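Local coordinates for TIR protein (Paracoccus denitrificans PD1222, PDB 3H16), which is of unknown function but contains a TIR domain, an alpha/beta fold built on a parallel five-stranded sheet, at residues H41-A45 and A46-V50; R65-D68 and K69-S73; K88-P91 and Q92-D96. All coordinates share one frame; numbering follows the deposited sequence.

Interaction 1 of 3, residues H41-A45 and A46-V50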
loop_
_atom_site.group_PDB
_atom_site.type_symbol
_atom_site.label_atom_id
_atom_site.label_comp_id
_atom_site.label_asym_id
_atom_site.label_seq_id
_atom_site.Cartn_x
_atom_site.Cartn_y
_atom_site.Cartn_z
ATOM N N HIS B 41 -3.974 18.008 13.514
ATOM C CA HIS B 41 -3.352 19.290 13.215
ATOM C C HIS B 41 -2.453 19.126 11.988
ATOM O O HIS B 41 -2.612 19.838 10.985
ATOM C CB HIS B 41 -2.520 19.768 14.412
ATOM C CG HIS B 41 -2.036 21.179 14.289
ATOM N ND1 HIS B 41 -2.882 22.264 14.366
ATOM C CD2 HIS B 41 -0.798 21.681 14.076
ATOM C CE1 HIS B 41 -2.185 23.374 14.206
ATOM N NE2 HIS B 41 -0.918 23.049 14.028
ATOM N N THR B 42 -1.528 18.169 12.072
ATOM C CA THR B 42 -0.594 17.886 10.986
ATOM C C THR B 42 -1.287 17.615 9.659
ATOM O O THR B 42 -0.840 18.093 8.620
ATOM C CB THR B 42 0.285 16.693 11.325
ATOM O OG1 THR B 42 0.919 16.929 12.584
ATOM C CG2 THR B 42 1.347 16.493 10.256
ATOM N N LEU B 43 -2.368 16.844 9.691
ATOM C CA LEU B 43 -3.118 16.545 8.483
ATOM C C LEU B 43 -3.771 17.798 7.887
ATOM O O LEU B 43 -3.706 18.021 6.676
ATOM C CB LEU B 43 -4.192 15.504 8.781
ATOM C CG LEU B 43 -3.861 14.023 8.592
ATOM C CD1 LEU B 43 -5.027 13.184 9.117
ATOM C CD2 LEU B 43 -3.618 13.733 7.120
ATOM N N ARG B 44 -4.406 18.614 8.726
ATOM C CA ARG B 44 -5.052 19.837 8.239
ATOM C C ARG B 44 -4.018 20.809 7.675
ATOM O O ARG B 44 -4.251 21.456 6.654
ATOM C CB ARG B 44 -5.842 20.514 9.359
ATOM C CG ARG B 44 -7.022 19.708 9.833
ATOM C CD ARG B 44 -7.795 20.435 10.905
ATOM N NE ARG B 44 -8.738 19.541 11.567
ATOM C CZ ARG B 44 -9.495 19.883 12.604
ATOM N NH1 ARG B 44 -9.425 21.110 13.105
ATOM N NH2 ARG B 44 -10.311 18.993 13.151
ATOM N N ALA B 45 -2.877 20.906 8.350
ATOM C CA ALA B 45 -1.793 21.773 7.909
ATOM C C ALA B 45 -1.356 21.345 6.521
ATOM O O ALA B 45 -0.845 22.159 5.755
ATOM C CB ALA B 45 -0.614 21.677 8.868
ATOM N N ALA B 46 -1.552 20.070 6.197
ATOM C CA ALA B 46 -1.159 19.566 4.890
ATOM C C ALA B 46 -2.288 19.690 3.875
ATOM O O ALA B 46 -2.140 19.293 2.716
ATOM C CB ALA B 46 -0.701 18.120 4.990
ATOM N N GLY B 47 -3.420 20.232 4.307
ATOM C CA GLY B 47 -4.517 20.420 3.377
ATOM C C GLY B 47 -5.690 19.469 3.467
ATOM O O GLY B 47 -6.613 19.560 2.662
ATOM N N ALA B 48 -5.678 18.553 4.427
ATOM C CA ALA B 48 -6.802 17.636 4.541
ATOM C C ALA B 48 -7.883 18.247 5.419
ATOM O O ALA B 48 -7.600 19.022 6.330
ATOM C CB ALA B 48 -6.343 16.296 5.116
ATOM N N GLU B 49 -9.127 17.910 5.114
ATOM C CA GLU B 49 -10.274 18.382 5.879
ATOM C C GLU B 49 -10.524 17.212 6.833
ATOM O O GLU B 49 -10.911 16.121 6.402
ATOM C CB GLU B 49 -11.459 18.602 4.942
ATOM C CG GLU B 49 -12.529 19.516 5.483
ATOM C CD GLU B 49 -13.213 18.937 6.692
ATOM O OE1 GLU B 49 -13.596 17.750 6.635
ATOM O OE2 GLU B 49 -13.371 19.668 7.691
ATOM N N VAL B 50 -10.300 17.444 8.125
ATOM C CA VAL B 50 -10.419 16.393 9.126
ATOM C C VAL B 50 -11.393 16.619 10.281
ATOM O O VAL B 50 -11.425 17.703 10.868
ATOM C CB VAL B 50 -9.032 16.131 9.775
ATOM C CG1 VAL B 50 -9.060 14.860 10.611
ATOM C CG2 VAL B 50 -7.963 16.062 8.710
#
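Leu43 and Val50 make the tight side of this local contact: CG2 of Val50 comes 3.8 Å from CB of Leu43, the two side chains crossing at about a right angle. With chi1 at -168°, CG2 of Val50 stands beside its own backbone N, where it also rests 3.9 Å from CG of Arg44. CB of Ala48 covers the carbonyl O of Leu43 at 3.5 Å. That oxygen is held from the turn as well, taking the N-H of Ala48 at 3.0 Å in a nearly straight bond (163°). Gly47 N meanwhile reaches Arg44 O at 2.8 Å. With the positive phi of Gly47, these two bonds form the Schellman motif that ends helix 32-45 and swings the chain into strand 50-57. Ala46 and Ala48 pack on Met149 of helix 141-153, and Val50 on Ile25 of the neighbouring strand. Across the turn, the exposed side is looser. There Arg44 runs extended from CG to NE and passes slantwise across Val50, and its NH2 makes only a weak bond of 2.8 Å to Val50 O, bent to 119° and oblique to the guanidinium plane.

Interaction 2 of 3, residues R65-D68 and K69-S73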
loop_
_atom_site.group_PDB
_atom_site.type_symbol
_atom_site.label_atom_id
_atom_site.label_comp_id
_atom_site.label_asym_id
_atom_site.label_seq_id
_atom_site.Cartn_x
_atom_site.Cartn_y
_atom_site.Cartn_z
ATOM N N ARG B 65 -21.740 1.490 14.039
ATOM C CA ARG B 65 -22.433 2.706 13.629
ATOM C C ARG B 65 -21.510 3.892 13.457
ATOM O O ARG B 65 -21.713 4.714 12.564
ATOM C CB ARG B 65 -23.533 3.066 14.638
ATOM C CG ARG B 65 -24.653 2.039 14.732
ATOM C CD ARG B 65 -25.787 2.514 15.628
ATOM N NE ARG B 65 -26.827 1.497 15.758
ATOM C CZ ARG B 65 -26.671 0.343 16.400
ATOM N NH1 ARG B 65 -25.517 0.051 16.981
ATOM N NH2 ARG B 65 -27.670 -0.526 16.455
ATOM N N SER B 66 -20.502 3.988 14.318
ATOM C CA SER B 66 -19.557 5.091 14.239
ATOM C C SER B 66 -18.871 5.114 12.877
ATOM O O SER B 66 -18.679 6.182 12.287
ATOM C CB SER B 66 -18.502 4.972 15.342
ATOM O OG SER B 66 -17.580 6.052 15.282
ATOM N N ILE B 67 -18.502 3.932 12.386
ATOM C CA ILE B 67 -17.833 3.806 11.100
ATOM C C ILE B 67 -18.774 4.184 9.963
ATOM O O ILE B 67 -18.379 4.896 9.039
ATOM C CB ILE B 67 -17.305 2.364 10.884
ATOM C CG1 ILE B 67 -16.191 2.061 11.886
ATOM C CG2 ILE B 67 -16.744 2.206 9.483
ATOM C CD1 ILE B 67 -14.930 2.868 11.669
ATOM N N ASP B 68 -20.017 3.711 10.029
ATOM C CA ASP B 68 -21.004 4.023 8.991
ATOM C C ASP B 68 -21.148 5.530 8.881
ATOM O O ASP B 68 -21.074 6.092 7.793
ATOM C CB ASP B 68 -22.366 3.412 9.334
ATOM C CG ASP B 68 -22.339 1.895 9.363
ATOM O OD1 ASP B 68 -22.013 1.282 8.325
ATOM O OD2 ASP B 68 -22.646 1.318 10.426
ATOM N N LYS B 69 -21.351 6.173 10.026
ATOM C CA LYS B 69 -21.497 7.619 10.096
ATOM C C LYS B 69 -20.291 8.287 9.450
ATOM O O LYS B 69 -20.438 9.070 8.509
ATOM C CB LYS B 69 -21.613 8.070 11.556
ATOM C CG LYS B 69 -21.692 9.580 11.748
ATOM C CD LYS B 69 -21.660 9.953 13.225
ATOM C CE LYS B 69 -21.577 11.459 13.430
ATOM N NZ LYS B 69 -21.373 11.811 14.869
ATOM N N GLY B 70 -19.100 7.969 9.958
ATOM C CA GLY B 70 -17.885 8.552 9.418
ATOM C C GLY B 70 -17.736 8.390 7.913
ATOM O O GLY B 70 -17.304 9.311 7.214
ATOM N N LEU B 71 -18.102 7.218 7.409
ATOM C CA LEU B 71 -17.988 6.939 5.990
ATOM C C LEU B 71 -19.108 7.578 5.188
ATOM O O LEU B 71 -19.005 7.729 3.969
ATOM C CB LEU B 71 -17.955 5.424 5.761
ATOM C CG LEU B 71 -16.626 4.739 6.099
ATOM C CD1 LEU B 71 -16.810 3.236 6.216
ATOM C CD2 LEU B 71 -15.618 5.068 5.021
ATOM N N GLY B 72 -20.171 7.973 5.878
ATOM C CA GLY B 72 -21.295 8.596 5.203
ATOM C C GLY B 72 -21.048 10.031 4.767
ATOM O O GLY B 72 -21.753 10.545 3.898
ATOM N N SER B 73 -20.046 10.680 5.359
ATOM C CA SER B 73 -19.733 12.070 5.029
ATOM C C SER B 73 -18.249 12.292 4.731
ATOM O O SER B 73 -17.836 13.410 4.431
ATOM C CB SER B 73 -20.138 12.982 6.189
ATOM O OG SER B 73 -21.399 12.610 6.713
#
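The amide N of Leu71 donates to the carbonyl O of Ile67 at 2.9 Å, with an N-H...O angle of 155°. The same oxygen lies under the Leu71 side chain, whose CB approaches it to 3.3 Å. The preceding turn repeats the pattern with straighter bonds: Lys69 N to Arg65 O is 2.9 Å and Gly70 N to Ser66 O is 3.0 Å, both nearly straight. Farther on the pattern slackens. Gly72 N makes only a weak bond to Asp68 O, and it also bonds to Lys69 O, one residue closer.

On the inward face Ile67 and Leu71 lie side by side and point the same way. CG2 of Ile67, set anti to its own nitrogen by a chi1 of -67° for CG1, meets CD1 of Leu71 at a close 3.4 Å. The pair belongs to the inward face of helix 63-73, which makes the beta-alpha-beta crossover from strand 50-57 to strand 74-81. The sheet order puts strand 21-28 between those two, and both side chains accordingly rest on Phe24 of that middle strand and on Ile109 of strand 109-113.

The outer flank is polar. CB of Lys69 sits 3.5 Å from Arg65 O, and from there the chain leaves the helix fully extended, with CG anti to the backbone N (chi1 177°). This carries the ammonium group to a cation-pi contact with Phe55, with Asp54 a weak, long ion-pair partner.

Interaction 3 of 3, residues K88-P91 and Q92-D96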
loop_
_atom_site.group_PDB
_atom_site.type_symbol
_atom_site.label_atom_id
_atom_site.label_comp_id
_atom_site.label_asym_id
_atom_site.label_seq_id
_atom_site.Cartn_x
_atom_site.Cartn_y
_atom_site.Cartn_z
ATOM N N LYS B 88 -10.865 -2.067 24.708
ATOM C CA LYS B 88 -12.283 -1.719 24.726
ATOM C C LYS B 88 -13.155 -2.974 24.606
ATOM O O LYS B 88 -14.363 -2.922 24.835
ATOM C CB LYS B 88 -12.622 -0.747 23.587
ATOM C CG LYS B 88 -12.057 0.662 23.741
ATOM C CD LYS B 88 -12.761 1.430 24.842
ATOM C CE LYS B 88 -12.120 2.775 25.068
ATOM N NZ LYS B 88 -10.683 2.589 25.331
ATOM N N GLU B 89 -12.539 -4.096 24.239
ATOM C CA GLU B 89 -13.253 -5.366 24.096
ATOM C C GLU B 89 -14.381 -5.327 23.064
ATOM O O GLU B 89 -15.544 -5.532 23.404
ATOM C CB GLU B 89 -13.841 -5.806 25.441
ATOM C CG GLU B 89 -12.826 -6.128 26.518
ATOM C CD GLU B 89 -13.461 -6.828 27.708
ATOM O OE1 GLU B 89 -14.372 -6.244 28.333
ATOM O OE2 GLU B 89 -13.053 -7.968 28.015
ATOM N N TRP B 90 -14.050 -5.067 21.808
ATOM C CA TRP B 90 -15.081 -5.027 20.787
ATOM C C TRP B 90 -15.374 -6.452 20.358
ATOM O O TRP B 90 -14.452 -7.248 20.194
ATOM C CB TRP B 90 -14.609 -4.254 19.555
ATOM C CG TRP B 90 -13.975 -2.935 19.826
ATOM C CD1 TRP B 90 -12.642 -2.648 19.802
ATOM C CD2 TRP B 90 -14.645 -1.715 20.129
ATOM N NE1 TRP B 90 -12.439 -1.320 20.068
ATOM C CE2 TRP B 90 -13.653 -0.720 20.276
ATOM C CE3 TRP B 90 -15.989 -1.359 20.292
ATOM C CZ2 TRP B 90 -13.959 0.607 20.578
ATOM C CZ3 TRP B 90 -16.295 -0.038 20.590
ATOM C CH2 TRP B 90 -15.280 0.931 20.731
ATOM N N PRO B 91 -16.659 -6.799 20.179
ATOM C CA PRO B 91 -17.026 -8.156 19.753
ATOM C C PRO B 91 -16.578 -8.305 18.300
ATOM O O PRO B 91 -16.381 -7.299 17.611
ATOM C CB PRO B 91 -18.548 -8.162 19.872
ATOM C CG PRO B 91 -18.828 -7.103 20.912
ATOM C CD PRO B 91 -17.855 -6.022 20.541
ATOM N N GLN B 92 -16.416 -9.535 17.822
ATOM C CA GLN B 92 -15.987 -9.732 16.434
ATOM C C GLN B 92 -16.922 -9.019 15.449
ATOM O O GLN B 92 -16.473 -8.375 14.501
ATOM C CB GLN B 92 -15.941 -11.226 16.094
ATOM C CG GLN B 92 -15.668 -11.522 14.622
ATOM C CD GLN B 92 -14.242 -11.211 14.215
ATOM O OE1 GLN B 92 -13.299 -11.833 14.708
ATOM N NE2 GLN B 92 -14.074 -10.248 13.314
ATOM N N LYS B 93 -18.223 -9.144 15.685
ATOM C CA LYS B 93 -19.225 -8.534 14.823
ATOM C C LYS B 93 -19.096 -7.004 14.778
ATOM O O LYS B 93 -19.647 -6.347 13.892
ATOM C CB LYS B 93 -20.623 -8.935 15.312
ATOM C CG LYS B 93 -21.736 -8.739 14.293
ATOM C CD LYS B 93 -23.075 -9.266 14.813
ATOM C CE LYS B 93 -23.042 -10.773 15.044
ATOM N NZ LYS B 93 -24.336 -11.281 15.583
ATOM N N GLU B 94 -18.361 -6.436 15.726
ATOM C CA GLU B 94 -18.193 -4.991 15.772
ATOM C C GLU B 94 -16.969 -4.577 14.952
ATOM O O GLU B 94 -16.866 -3.438 14.499
ATOM C CB GLU B 94 -18.033 -4.539 17.225
ATOM C CG GLU B 94 -18.416 -3.095 17.480
ATOM C CD GLU B 94 -19.909 -2.864 17.361
ATOM O OE1 GLU B 94 -20.341 -1.695 17.443
ATOM O OE2 GLU B 94 -20.653 -3.852 17.190
ATOM N N LEU B 95 -16.045 -5.515 14.766
ATOM C CA LEU B 95 -14.833 -5.259 14.012
ATOM C C LEU B 95 -15.022 -5.455 12.518
ATOM O O LEU B 95 -14.394 -4.764 11.722
ATOM C CB LEU B 95 -13.714 -6.178 14.502
ATOM C CG LEU B 95 -13.266 -5.885 15.934
ATOM C CD1 LEU B 95 -12.026 -6.694 16.281
ATOM C CD2 LEU B 95 -12.975 -4.382 16.061
ATOM N N ASP B 96 -15.902 -6.384 12.147
ATOM C CA ASP B 96 -16.168 -6.719 10.744
ATOM C C ASP B 96 -16.284 -5.582 9.721
ATOM O O ASP B 96 -15.805 -5.713 8.592
ATOM C CB ASP B 96 -17.417 -7.611 10.637
ATOM C CG ASP B 96 -17.206 -9.006 11.233
ATOM O OD1 ASP B 96 -16.046 -9.481 11.271
ATOM O OD2 ASP B 96 -18.207 -9.633 11.647
#
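Pro91 and Glu94 meet first through the backbone: the Pro91 carbonyl O accepts the N-H of Glu94 at 2.9 Å. A longer, weak bond from Leu95 N, at 3.4 Å, falls on the same oxygen. Leu95 N also donates to Gln92 O, which takes Asp96 N as well, so two successive amides converge on that carbonyl. These bonds fold 92-95 into a short, weakly bonded helix directly after the proline. One side-chain bond spans that turn: NE2 of Gln92 reaches OD1 of Asp96 at 2.9 Å, coming from above the carboxylate plane. It gets there because the Gln92 chain bends at chi2 (71°).

The apolar contacts lie on the side of the turn facing Trp90. CB of Glu94 runs alongside the proline ring, 3.6 Å from Pro91 CD. CD2 of Leu95 touches Trp90 CB at 3.9 Å, the two side chains crossing at about a right angle. CG of Glu94, anti to the backbone N (chi1 -156°), comes 4.1 Å from CE3 of Trp90 at an oblique approach; the chain then bends at chi2. The carboxylate plane lies 11° from that of the indole. On one face of the ring, displaced toward the rim, sits CB of Lys88. The spacing of Trp90 and Glu94 matches the WxxxE pattern known from bacterial TIR domains.

The polar ends are anchored in neighbouring segments. Trp90 NE1 donates to Phe85 O in helix 83-86, while Lys88 NZ makes a salt bridge to Glu30 and a hydrogen bond to His84 O. OE1 of Glu94 is hydrogen-bonded to Ser62 OG and to the backbone N of Arg64, at the start of helix 63-73, whose Leu63 is touched by Trp90, Glu94 and Leu95 alike.

From the N terminus, the three contacts come in series, none nested in or crossing another. Interaction 1 turns the chain from helix 32-45 into strand 50-57, an outermost strand of the sheet within this chain. That strand leads to helix 63-73, which holds interaction 2; this contact closes no loop but continues the helix that returns the chain to strand 74-81. Interaction 3 follows that strand and rounds the bend from helix 83-86 into the short helix 92-95. Interactions 1 and 3 lie on opposite sides of the chain's centre, with centres about 29 Å apart. Interactions 2 and 3 approach to about 5 Å between nearest atoms without touching, linked through the start of helix 63-73.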